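Local coordinates for protein phosphoribosyl-aminoimidazole carboxylase (Aspergillus clavatus, PDB 3K5I) that probably catalyses the ATP-dependent carboxylation of 5-aminoimidazole ribonucleotide to its N5-carboxy form in purine biosynthesis, at residues L222-V227 and E301-S306; Y100-V105 and Q116-I121; E350-I355 and G375-T380; D248-K253 and D281-C286. All coordinates share one frame; numbering follows the deposited sequence.

Interaction 1 (L222-V227 and E301-S306); sequences LSYPTV and EGCALS
Y224 CG and C303 SG both stand anti to the carbonyl carbon of their own residue and beside the backbone N (chi1 -69° for the tyrosine, -43° for the cysteine), and this brings a phenol ring and a thiol together across a gap that the backbones leave wide, with their CA atoms 9.1 Å apart. The sulfur stays at the rim of the ring: C303 SG is 3.7 Å from Y224 CD2 and 4.8 Å from the ring centroid, close to the ring plane. This is a sulfur-aromatic contact of the edge type. Further along the ring, Y224 OH donates a hydrogen bond of 2.7 Å to L305 O. The carbonyl oxygen lies in the ring plane, whereas the hydroxyl stands 49° out of the carbonyl plane, so the bond comes down onto the peptide from above. S306 O is also close to the hydroxyl, at 3.1 Å from Y224 OH. S306 itself is the N-cap of helix 307-315. The tyrosine's own backbone pairs with I213 of strand 206-216, while Y298, T299 and L325 pack on its side chain. All four touching residues are buried, so the phenol hydroxyl meets its hydrogen-bonding need inside the ATP-grasp region with a neutral peptide acceptor. The sulfur beside it faces the ring's hydrogens, which probably carry a slight positive charge, and not its electron-rich face.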
loop_
_atom_site.group_PDB
_atom_site.type_symbol
_atom_site.label_atom_id
_atom_site.label_comp_id
_atom_site.label_asym_id
_atom_site.label_seq_id
_atom_site.Cartn_x
_atom_site.Cartn_y
_atom_site.Cartn_z
ATOM N N LEU A 222 18.847 13.498 1.697
ATOM C CA LEU A 222 17.632 13.527 2.479
ATOM C C LEU A 222 17.724 12.442 3.577
ATOM O O LEU A 222 18.707 11.701 3.651
ATOM C CB LEU A 222 16.435 13.308 1.534
ATOM C CG LEU A 222 16.394 14.201 0.291
ATOM C CD1 LEU A 222 15.336 13.792 -0.716
ATOM C CD2 LEU A 222 16.176 15.651 0.752
ATOM N N SER A 223 16.715 12.381 4.450
ATOM C CA SER A 223 16.701 11.400 5.549
ATOM C C SER A 223 15.394 11.483 6.335
ATOM O O SER A 223 14.736 12.524 6.370
ATOM C CB SER A 223 17.836 11.678 6.535
ATOM O OG SER A 223 17.549 12.881 7.247
ATOM N N TYR A 224 15.043 10.369 6.969
ATOM C CA TYR A 224 13.820 10.300 7.732
ATOM C C TYR A 224 14.160 10.545 9.184
ATOM O O TYR A 224 15.360 10.583 9.538
ATOM C CB TYR A 224 13.132 8.949 7.511
ATOM C CG TYR A 224 12.537 8.726 6.105
ATOM C CD1 TYR A 224 13.334 8.197 5.077
ATOM C CD2 TYR A 224 11.181 8.937 5.834
ATOM C CE1 TYR A 224 12.823 7.936 3.822
ATOM C CE2 TYR A 224 10.651 8.665 4.558
ATOM C CZ TYR A 224 11.437 8.177 3.553
ATOM O OH TYR A 224 10.852 7.925 2.300
ATOM N N PRO A 225 13.156 10.694 10.045
ATOM C CA PRO A 225 13.509 10.926 11.451
ATOM C C PRO A 225 14.214 9.710 12.078
ATOM O O PRO A 225 14.164 8.569 11.581
ATOM C CB PRO A 225 12.148 11.115 12.116
ATOM C CG PRO A 225 11.318 11.773 11.048
ATOM C CD PRO A 225 11.735 10.989 9.786
ATOM N N THR A 226 14.946 9.961 13.156
ATOM C CA THR A 226 15.657 8.918 13.885
ATOM C C THR A 226 14.541 8.138 14.602
ATOM O O THR A 226 13.553 8.711 15.143
ATOM C CB THR A 226 16.504 9.574 14.991
ATOM O OG1 THR A 226 17.405 10.543 14.437
ATOM C CG2 THR A 226 17.211 8.547 15.871
ATOM N N VAL A 227 14.651 6.822 14.512
ATOM C CA VAL A 227 13.738 5.859 15.142
ATOM C C VAL A 227 14.521 5.017 16.173
ATOM O O VAL A 227 15.778 4.967 16.210
ATOM C CB VAL A 227 12.976 4.934 14.182
ATOM C CG1 VAL A 227 12.123 5.749 13.196
ATOM C CG2 VAL A 227 13.943 4.105 13.512
ATOM N N GLU A 301 3.140 3.532 6.148
ATOM C CA GLU A 301 1.936 4.208 6.614
ATOM C C GLU A 301 2.330 5.481 7.338
ATOM O O GLU A 301 1.482 6.362 7.610
ATOM C CB GLU A 301 1.248 3.338 7.652
ATOM C CG GLU A 301 0.731 2.023 7.053
ATOM C CD GLU A 301 1.806 0.942 6.935
ATOM O OE1 GLU A 301 2.940 1.124 7.427
ATOM O OE2 GLU A 301 1.464 -0.096 6.301
ATOM N N GLY A 302 3.615 5.560 7.649
ATOM C CA GLY A 302 4.081 6.701 8.408
ATOM C C GLY A 302 4.393 8.016 7.759
ATOM O O GLY A 302 4.475 9.019 8.472
ATOM N N CYS A 303 4.621 7.996 6.450
ATOM C CA CYS A 303 4.966 9.202 5.713
ATOM C C CYS A 303 4.344 9.178 4.335
ATOM O O CYS A 303 3.938 8.105 3.910
ATOM C CB CYS A 303 6.453 9.225 5.417
ATOM S SG CYS A 303 7.639 8.755 6.718
ATOM N N ALA A 304 4.316 10.318 3.630
ATOM C CA ALA A 304 3.757 10.377 2.277
ATOM C C ALA A 304 4.560 9.576 1.296
ATOM O O ALA A 304 3.859 9.034 0.448
ATOM C CB ALA A 304 3.528 11.800 1.686
ATOM N N LEU A 305 5.907 9.534 1.391
ATOM C CA LEU A 305 6.767 8.793 0.448
ATOM C C LEU A 305 7.446 7.783 1.306
ATOM O O LEU A 305 8.178 8.162 2.204
ATOM C CB LEU A 305 7.845 9.631 -0.278
ATOM C CG LEU A 305 7.207 10.534 -1.316
ATOM C CD1 LEU A 305 8.361 11.390 -1.793
ATOM C CD2 LEU A 305 6.474 9.732 -2.427
ATOM N N SER A 306 7.211 6.511 1.038
ATOM C CA SER A 306 7.861 5.516 1.870
ATOM C C SER A 306 9.269 5.358 1.359
ATOM O O SER A 306 9.621 5.866 0.288
ATOM C CB SER A 306 7.144 4.171 1.630
ATOM O OG SER A 306 7.739 3.669 0.494
#

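Interaction 2 (Y100-V105 and Q116-I121); sequences YALEEV and QAIRTI
R119 lays its guanidinium flat against one face of the ring of Y100, with the centres 3.6 Å apart and the planes only 16° from parallel, a stacked cation-pi pair. The overlap is offset: R119 NH2 sits over the rim of the ring, 3.2 Å from Y100 CD1, while Y100 CE1 lies over the middle of the guanidinium. A bend at chi3 (-82°) turns the end of the arginine into this position. The same nitrogen also serves E103 one turn further along the helix, since R119 NH2 donates to E103 OE1 at 2.9 Å and 164° in a salt bridge. That oxygen lies in the guanidinium plane, but the bond reaches it from above the carboxylate plane, because the two flat groups are steeply turned against each other. R119 NE has its own partner in T99 OG1, so the group is held at two nitrogens as well as over one face, which fixes its rotation. Beneath this polar layer, L102 CD1 meets I118 CD1 at 4.2 Å; L102 packs on V90 and I118 on A92 of strand 89-92. The segment axes run nearly antiparallel, 10.2 Å apart at closest approach. Two helices lying side by side on a parallel sheet, apolar toward the strands and charged toward solvent, are typical of the Rossmann-like alpha/beta fold to which the preATP-grasp domain belongs.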
loop_
_atom_site.group_PDB
_atom_site.type_symbol
_atom_site.label_atom_id
_atom_site.label_comp_id
_atom_site.label_asym_id
_atom_site.label_seq_id
_atom_site.Cartn_x
_atom_site.Cartn_y
_atom_site.Cartn_z
ATOM N N TYR A 100 31.137 -8.707 -8.517
ATOM C CA TYR A 100 32.142 -8.875 -9.580
ATOM C C TYR A 100 31.437 -8.919 -10.923
ATOM O O TYR A 100 31.830 -8.224 -11.864
ATOM C CB TYR A 100 33.005 -10.097 -9.313
ATOM C CG TYR A 100 33.852 -9.840 -8.088
ATOM C CD1 TYR A 100 35.103 -9.229 -8.192
ATOM C CD2 TYR A 100 33.393 -10.192 -6.838
ATOM C CE1 TYR A 100 35.860 -8.981 -7.070
ATOM C CE2 TYR A 100 34.150 -9.992 -5.716
ATOM C CZ TYR A 100 35.372 -9.341 -5.818
ATOM O OH TYR A 100 36.176 -9.237 -4.710
ATOM N N ALA A 101 30.335 -9.657 -10.968
ATOM C CA ALA A 101 29.528 -9.697 -12.176
ATOM C C ALA A 101 29.112 -8.244 -12.381
ATOM O O ALA A 101 29.067 -7.794 -13.513
ATOM C CB ALA A 101 28.216 -10.470 -11.956
ATOM N N LEU A 102 28.739 -7.518 -11.328
ATOM C CA LEU A 102 28.328 -6.098 -11.450
ATOM C C LEU A 102 29.422 -5.159 -11.994
ATOM O O LEU A 102 29.130 -4.272 -12.811
ATOM C CB LEU A 102 27.799 -5.493 -10.150
ATOM C CG LEU A 102 26.458 -5.846 -9.468
ATOM C CD1 LEU A 102 26.245 -5.170 -8.088
ATOM C CD2 LEU A 102 25.237 -5.627 -10.344
ATOM N N GLU A 103 30.672 -5.350 -11.553
ATOM C CA GLU A 103 31.793 -4.554 -12.071
ATOM C C GLU A 103 31.914 -4.925 -13.591
ATOM O O GLU A 103 32.176 -4.105 -14.449
ATOM C CB GLU A 103 33.066 -4.940 -11.303
ATOM C CG GLU A 103 34.399 -4.251 -11.752
ATOM C CD GLU A 103 35.629 -4.708 -10.930
ATOM O OE1 GLU A 103 35.453 -5.771 -10.246
ATOM O OE2 GLU A 103 36.704 -4.035 -10.955
ATOM N N GLU A 104 31.687 -6.184 -13.932
ATOM C CA GLU A 104 31.808 -6.598 -15.302
ATOM C C GLU A 104 30.811 -5.960 -16.210
ATOM O O GLU A 104 31.107 -5.672 -17.378
ATOM C CB GLU A 104 31.437 -8.056 -15.429
ATOM C CG GLU A 104 32.345 -8.898 -16.276
ATOM C CD GLU A 104 32.583 -10.195 -15.536
ATOM O OE1 GLU A 104 33.736 -10.447 -15.136
ATOM O OE2 GLU A 104 31.600 -10.929 -15.291
ATOM N N VAL A 105 29.610 -5.794 -15.680
ATOM C CA VAL A 105 28.571 -5.219 -16.523
ATOM C C VAL A 105 28.349 -3.720 -16.384
ATOM O O VAL A 105 27.415 -3.172 -16.988
ATOM C CB VAL A 105 27.295 -6.064 -16.515
ATOM C CG1 VAL A 105 27.573 -7.371 -17.267
ATOM C CG2 VAL A 105 26.867 -6.346 -15.074
ATOM N N GLN A 116 30.954 -0.883 -5.968
ATOM C CA GLN A 116 32.043 -0.826 -4.976
ATOM C C GLN A 116 31.481 -0.620 -3.559
ATOM O O GLN A 116 32.048 -1.173 -2.614
ATOM C CB GLN A 116 32.976 0.334 -5.279
ATOM C CG GLN A 116 33.702 0.310 -6.621
ATOM C CD GLN A 116 32.991 1.107 -7.715
ATOM O OE1 GLN A 116 31.765 1.273 -7.644
ATOM N NE2 GLN A 116 33.741 1.577 -8.731
ATOM N N ALA A 117 30.389 0.140 -3.393
ATOM C CA ALA A 117 29.737 0.390 -2.084
ATOM C C ALA A 117 29.233 -0.936 -1.536
ATOM O O ALA A 117 29.566 -1.319 -0.402
ATOM C CB ALA A 117 28.539 1.417 -2.213
ATOM N N ILE A 118 28.517 -1.687 -2.394
ATOM C CA ILE A 118 27.998 -3.003 -2.079
ATOM C C ILE A 118 29.144 -3.945 -1.708
ATOM O O ILE A 118 29.137 -4.631 -0.685
ATOM C CB ILE A 118 27.177 -3.594 -3.290
ATOM C CG1 ILE A 118 25.901 -2.771 -3.571
ATOM C CG2 ILE A 118 26.432 -4.926 -2.921
ATOM C CD1 ILE A 118 24.832 -3.448 -4.506
ATOM N N ARG A 119 30.167 -3.998 -2.550
ATOM C CA ARG A 119 31.273 -4.903 -2.228
ATOM C C ARG A 119 31.825 -4.592 -0.870
ATOM O O ARG A 119 32.051 -5.505 -0.073
ATOM C CB ARG A 119 32.483 -4.755 -3.144
ATOM C CG ARG A 119 33.367 -6.007 -3.171
ATOM C CD ARG A 119 34.459 -5.735 -4.260
ATOM N NE ARG A 119 33.885 -6.049 -5.569
ATOM C CZ ARG A 119 34.507 -6.008 -6.740
ATOM N NH1 ARG A 119 35.769 -5.632 -6.767
ATOM N NH2 ARG A 119 33.863 -6.339 -7.857
ATOM N N THR A 120 32.083 -3.303 -0.635
ATOM C CA THR A 120 32.602 -2.947 0.679
ATOM C C THR A 120 31.603 -3.381 1.747
ATOM O O THR A 120 31.872 -4.138 2.703
ATOM C CB THR A 120 32.897 -1.422 0.854
ATOM O OG1 THR A 120 33.841 -0.994 -0.132
ATOM C CG2 THR A 120 33.530 -1.105 2.225
ATOM N N ILE A 121 30.415 -2.824 1.615
ATOM C CA ILE A 121 29.446 -3.069 2.643
ATOM C C ILE A 121 29.145 -4.514 2.995
ATOM O O ILE A 121 28.918 -4.861 4.154
ATOM C CB ILE A 121 28.205 -2.079 2.554
ATOM C CG1 ILE A 121 28.613 -0.622 2.829
ATOM C CG2 ILE A 121 27.036 -2.459 3.491
ATOM C CD1 ILE A 121 27.554 0.459 2.537
#

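Interaction 3 (E350-I355 and G375-T380); sequences ECALSI and GHITVT
A352 presses its methyl group into the branches of I377, with CB 3.7 Å from I377 CD1 and 4.0 Å from I377 CG1. CG2 of the isoleucine closes in on the same methyl at 4.2 Å, so a small side chain is met by three carbons of a branched one. In I377, CG1 stands opposite the carbonyl carbon (chi1 -51°), and a further fold at chi2 (-49°) carries CD1 round toward A352. The second pair is looser: I355 CG2 and V379 CG2 meet at 4.2 Å, methyl to methyl, while the longer branch of I355 leads off. What brings two residues of 350-355 onto the strand is a type I turn from A352 to I355, tied by a bond of 3.0 Å from I355 N to A352 O. It lets 350-355, which follows on from the body of helix 344-352, lie against a beta sheet, the layered alpha/beta packing of this C-terminal domain. Strand 373-380 runs between strands 331-337 and 358-362, paired through I377 with L334 and through T378 with S359. I360 and A358 extend the apolar layer, and helix 384-399 closes in with L394 on I355 and H390 on V379. At the turn, L353 and S354 pack on P319 of the second subunit.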
loop_
_atom_site.group_PDB
_atom_site.type_symbol
_atom_site.label_atom_id
_atom_site.label_comp_id
_atom_site.label_asym_id
_atom_site.label_seq_id
_atom_site.Cartn_x
_atom_site.Cartn_y
_atom_site.Cartn_z
ATOM N N GLU A 350 -3.190 -12.886 12.659
ATOM C CA GLU A 350 -4.588 -13.037 12.991
ATOM C C GLU A 350 -4.979 -12.143 14.138
ATOM O O GLU A 350 -6.017 -11.511 14.082
ATOM C CB GLU A 350 -4.710 -14.474 13.391
ATOM C CG GLU A 350 -6.124 -14.868 13.378
ATOM C CD GLU A 350 -6.204 -16.249 13.964
ATOM O OE1 GLU A 350 -7.182 -16.799 13.430
ATOM O OE2 GLU A 350 -5.386 -16.718 14.830
ATOM N N CYS A 351 -4.131 -12.065 15.161
ATOM C CA CYS A 351 -4.388 -11.203 16.282
ATOM C C CYS A 351 -4.356 -9.742 15.813
ATOM O O CYS A 351 -5.183 -8.903 16.256
ATOM C CB CYS A 351 -3.235 -11.420 17.239
ATOM S SG CYS A 351 -3.362 -10.178 18.572
ATOM N N ALA A 352 -3.419 -9.466 14.888
ATOM C CA ALA A 352 -3.263 -8.104 14.354
ATOM C C ALA A 352 -4.552 -7.637 13.674
ATOM O O ALA A 352 -4.822 -6.430 13.612
ATOM C CB ALA A 352 -2.081 -8.056 13.359
ATOM N N LEU A 353 -5.336 -8.586 13.141
ATOM C CA LEU A 353 -6.568 -8.192 12.461
ATOM C C LEU A 353 -7.422 -7.402 13.430
ATOM O O LEU A 353 -8.273 -6.587 13.042
ATOM C CB LEU A 353 -7.360 -9.416 12.033
ATOM C CG LEU A 353 -6.882 -10.137 10.791
ATOM C CD1 LEU A 353 -7.736 -11.424 10.738
ATOM C CD2 LEU A 353 -7.017 -9.306 9.526
ATOM N N SER A 354 -7.216 -7.636 14.724
ATOM C CA SER A 354 -8.050 -6.898 15.676
ATOM C C SER A 354 -7.405 -5.733 16.377
ATOM O O SER A 354 -8.016 -5.218 17.299
ATOM C CB SER A 354 -8.391 -7.800 16.865
ATOM O OG SER A 354 -9.466 -8.650 16.566
ATOM N N ILE A 355 -6.172 -5.366 16.065
ATOM C CA ILE A 355 -5.574 -4.226 16.771
ATOM C C ILE A 355 -6.093 -2.967 16.074
ATOM O O ILE A 355 -6.199 -2.943 14.842
ATOM C CB ILE A 355 -4.082 -4.364 16.760
ATOM C CG1 ILE A 355 -3.742 -5.737 17.342
ATOM C CG2 ILE A 355 -3.477 -3.163 17.420
ATOM C CD1 ILE A 355 -3.868 -5.922 18.902
ATOM N N GLY A 375 6.789 -11.270 8.119
ATOM C CA GLY A 375 5.839 -10.235 7.811
ATOM C C GLY A 375 6.077 -9.168 8.931
ATOM O O GLY A 375 7.014 -9.303 9.697
ATOM N N HIS A 376 5.298 -8.091 8.982
ATOM C CA HIS A 376 5.366 -7.009 9.964
ATOM C C HIS A 376 4.006 -6.371 10.065
ATOM O O HIS A 376 3.199 -6.503 9.152
ATOM C CB HIS A 376 6.454 -5.966 9.705
ATOM C CG HIS A 376 6.132 -4.976 8.613
ATOM N ND1 HIS A 376 6.606 -5.138 7.327
ATOM C CD2 HIS A 376 5.468 -3.786 8.618
ATOM C CE1 HIS A 376 6.249 -4.100 6.586
ATOM N NE2 HIS A 376 5.545 -3.265 7.342
ATOM N N ILE A 377 3.767 -5.737 11.215
ATOM C CA ILE A 377 2.510 -5.062 11.495
ATOM C C ILE A 377 2.953 -3.671 11.850
ATOM O O ILE A 377 3.934 -3.467 12.595
ATOM C CB ILE A 377 1.852 -5.439 12.815
ATOM C CG1 ILE A 377 1.761 -6.949 12.908
ATOM C CG2 ILE A 377 0.434 -4.777 12.901
ATOM C CD1 ILE A 377 1.174 -7.502 11.651
ATOM N N THR A 378 2.236 -2.711 11.286
ATOM C CA THR A 378 2.625 -1.352 11.645
ATOM C C THR A 378 1.402 -0.696 12.272
ATOM O O THR A 378 0.354 -0.640 11.634
ATOM C CB THR A 378 3.107 -0.471 10.428
ATOM O OG1 THR A 378 4.389 -0.867 9.982
ATOM C CG2 THR A 378 3.351 0.971 10.873
ATOM N N VAL A 379 1.571 -0.155 13.470
ATOM C CA VAL A 379 0.425 0.556 14.101
ATOM C C VAL A 379 0.642 2.084 14.255
ATOM O O VAL A 379 1.677 2.560 14.768
ATOM C CB VAL A 379 0.095 -0.096 15.461
ATOM C CG1 VAL A 379 -1.009 0.627 16.202
ATOM C CG2 VAL A 379 -0.289 -1.512 15.220
ATOM N N THR A 380 -0.317 2.881 13.786
ATOM C CA THR A 380 -0.144 4.341 13.890
ATOM C C THR A 380 -1.090 4.900 14.984
ATOM O O THR A 380 -1.935 4.200 15.535
ATOM C CB THR A 380 -0.606 4.950 12.573
ATOM O OG1 THR A 380 -1.933 4.478 12.301
ATOM C CG2 THR A 380 0.224 4.425 11.451
#

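Interaction 4 (D248-K253 and D281-C286); sequences DAINQK and DSIMLC
I283 is the buried centre of this contact, and I250 and K253, one turn apart on the helix, close on it from the other segment. I250 CG2 comes to 4.0 Å from I283 CD1, one isoleucine slanting over the other. K253 brings its aliphatic part alongside, CD lying 3.9 Å from I283 CB, and the two side chains run antiparallel to each other. The lysine's CG stands opposite its backbone N (chi1 -162°), and a bend at chi2 (-116°) then lays the rest of the chain along the start of the strand. Toward solvent the contact is more exposed and its polar link across the segments is weaker. K253 NZ makes only a weak hydrogen bond to I283 O at 3.4 Å, so this exposed lysine contributes mainly through its carbons. D281 forms the other outer margin. I250 CD1 touches its carboxylate at 3.6 Å from D281 CG, the isoleucine side chain roughly perpendicular to that of the acid. That contact is apolar against polar and satisfies nothing for the acid, whose OD1 is in a salt bridge with K207 instead. Behind I283 the packing continues through L277 and M275 of strand 269-278 and through A254 and L257 further along helix 248-263. The helix thus lies across the start of strand 283-289, an outermost strand within this chain of the large antiparallel sheet. The strand pairs with 269-278 through M284 and F276 and runs on to C286, which touches the bound ADP.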
loop_
_atom_site.group_PDB
_atom_site.type_symbol
_atom_site.label_atom_id
_atom_site.label_comp_id
_atom_site.label_asym_id
_atom_site.label_seq_id
_atom_site.Cartn_x
_atom_site.Cartn_y
_atom_site.Cartn_z
ATOM N N ASP A 248 16.354 16.401 21.291
ATOM C CA ASP A 248 16.586 16.863 19.936
ATOM C C ASP A 248 18.098 16.889 19.737
ATOM O O ASP A 248 18.560 16.959 18.604
ATOM C CB ASP A 248 16.078 18.300 19.786
ATOM C CG ASP A 248 14.717 18.503 20.421
ATOM O OD1 ASP A 248 13.914 17.563 20.296
ATOM O OD2 ASP A 248 14.433 19.568 21.015
ATOM N N ALA A 249 18.857 16.865 20.832
ATOM C CA ALA A 249 20.317 16.909 20.774
ATOM C C ALA A 249 20.876 15.584 20.340
ATOM O O ALA A 249 21.859 15.454 19.590
ATOM C CB ALA A 249 20.889 17.303 22.115
ATOM N N ILE A 250 20.187 14.561 20.818
ATOM C CA ILE A 250 20.606 13.233 20.451
ATOM C C ILE A 250 20.121 12.997 19.024
ATOM O O ILE A 250 20.930 12.685 18.156
ATOM C CB ILE A 250 20.205 12.206 21.519
ATOM C CG1 ILE A 250 21.221 12.289 22.662
ATOM C CG2 ILE A 250 20.442 10.825 21.044
ATOM C CD1 ILE A 250 20.668 11.771 23.971
ATOM N N ASN A 251 18.837 13.207 18.745
ATOM C CA ASN A 251 18.354 12.963 17.402
ATOM C C ASN A 251 19.329 13.555 16.407
ATOM O O ASN A 251 19.604 12.998 15.341
ATOM C CB ASN A 251 16.971 13.593 17.177
ATOM C CG ASN A 251 15.856 12.791 17.850
ATOM O OD1 ASN A 251 15.980 11.573 17.995
ATOM N ND2 ASN A 251 14.810 13.466 18.316
ATOM N N GLN A 252 19.823 14.719 16.783
ATOM C CA GLN A 252 20.710 15.377 15.892
ATOM C C GLN A 252 22.066 14.775 15.614
ATOM O O GLN A 252 22.506 14.668 14.446
ATOM C CB GLN A 252 20.588 16.892 16.023
ATOM C CG GLN A 252 21.124 17.611 14.795
ATOM C CD GLN A 252 21.623 19.008 15.115
ATOM O OE1 GLN A 252 21.068 20.012 14.651
ATOM N NE2 GLN A 252 22.685 19.077 15.910
ATOM N N LYS A 253 22.701 14.381 16.712
ATOM C CA LYS A 253 24.016 13.793 16.584
ATOM C C LYS A 253 23.820 12.525 15.761
ATOM O O LYS A 253 24.647 12.168 14.938
ATOM C CB LYS A 253 24.690 13.489 17.924
ATOM C CG LYS A 253 26.206 13.290 17.741
ATOM C CD LYS A 253 26.717 11.872 18.068
ATOM C CE LYS A 253 28.227 11.650 17.801
ATOM N NZ LYS A 253 29.007 10.598 18.581
ATOM N N ASP A 281 25.381 8.843 26.585
ATOM C CA ASP A 281 24.667 9.696 25.640
ATOM C C ASP A 281 25.440 9.985 24.359
ATOM O O ASP A 281 24.992 10.767 23.516
ATOM C CB ASP A 281 24.011 10.933 26.256
ATOM C CG ASP A 281 22.603 10.643 26.734
ATOM O OD1 ASP A 281 22.219 9.479 26.510
ATOM O OD2 ASP A 281 21.913 11.520 27.308
ATOM N N SER A 282 26.593 9.332 24.222
ATOM C CA SER A 282 27.383 9.531 23.015
ATOM C C SER A 282 26.901 8.459 22.008
ATOM O O SER A 282 26.181 7.510 22.329
ATOM C CB SER A 282 28.850 9.329 23.332
ATOM O OG SER A 282 28.990 7.952 23.588
ATOM N N ILE A 283 27.303 8.600 20.753
ATOM C CA ILE A 283 26.860 7.664 19.742
ATOM C C ILE A 283 27.859 6.839 18.980
ATOM O O ILE A 283 28.982 7.237 18.638
ATOM C CB ILE A 283 25.735 8.218 18.834
ATOM C CG1 ILE A 283 24.644 8.823 19.714
ATOM C CG2 ILE A 283 25.054 7.111 18.059
ATOM C CD1 ILE A 283 23.596 9.674 18.940
ATOM N N MET A 284 27.367 5.642 18.715
ATOM C CA MET A 284 28.154 4.666 18.001
ATOM C C MET A 284 27.350 4.122 16.829
ATOM O O MET A 284 26.120 3.977 16.813
ATOM C CB MET A 284 28.522 3.562 18.974
ATOM C CG MET A 284 29.694 2.740 18.567
ATOM S SD MET A 284 30.775 2.621 20.037
ATOM C CE MET A 284 30.714 0.925 20.338
ATOM N N LEU A 285 28.113 3.843 15.792
ATOM C CA LEU A 285 27.475 3.294 14.625
ATOM C C LEU A 285 27.486 1.792 14.926
ATOM O O LEU A 285 28.386 1.314 15.633
ATOM C CB LEU A 285 28.310 3.653 13.392
ATOM C CG LEU A 285 27.703 2.959 12.175
ATOM C CD1 LEU A 285 27.472 3.881 10.964
ATOM C CD2 LEU A 285 28.669 1.847 11.888
ATOM N N CYS A 286 26.446 1.073 14.507
ATOM C CA CYS A 286 26.359 -0.370 14.728
ATOM C C CYS A 286 26.645 -0.997 13.360
ATOM O O CYS A 286 27.389 -1.945 13.252
ATOM C CB CYS A 286 24.975 -0.841 15.185
ATOM S SG CYS A 286 24.994 -2.668 15.185
#

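Overall arrangement
Interactions 1, 3 and 4 all reach the large antiparallel sheet, whereas interaction 2 stands apart in the preATP-grasp region, 38 Å from interaction 3 between centres. Interaction 1 is the one that touches two of the others: E301 OE1 packs 3.4 Å from T378 CB of interaction 3, and T226 OG1 comes to 3.4 Å from N251 O of interaction 4. Interactions 1 and 3 also both touch the second subunit. In interaction 2 the side chain of I118 is about 10 Å from bound AIR. In interaction 4, C286 belongs to the ADP pocket, and the side chain of I283 is about 12 Å from ADP and about 14 Å from the magnesium ion.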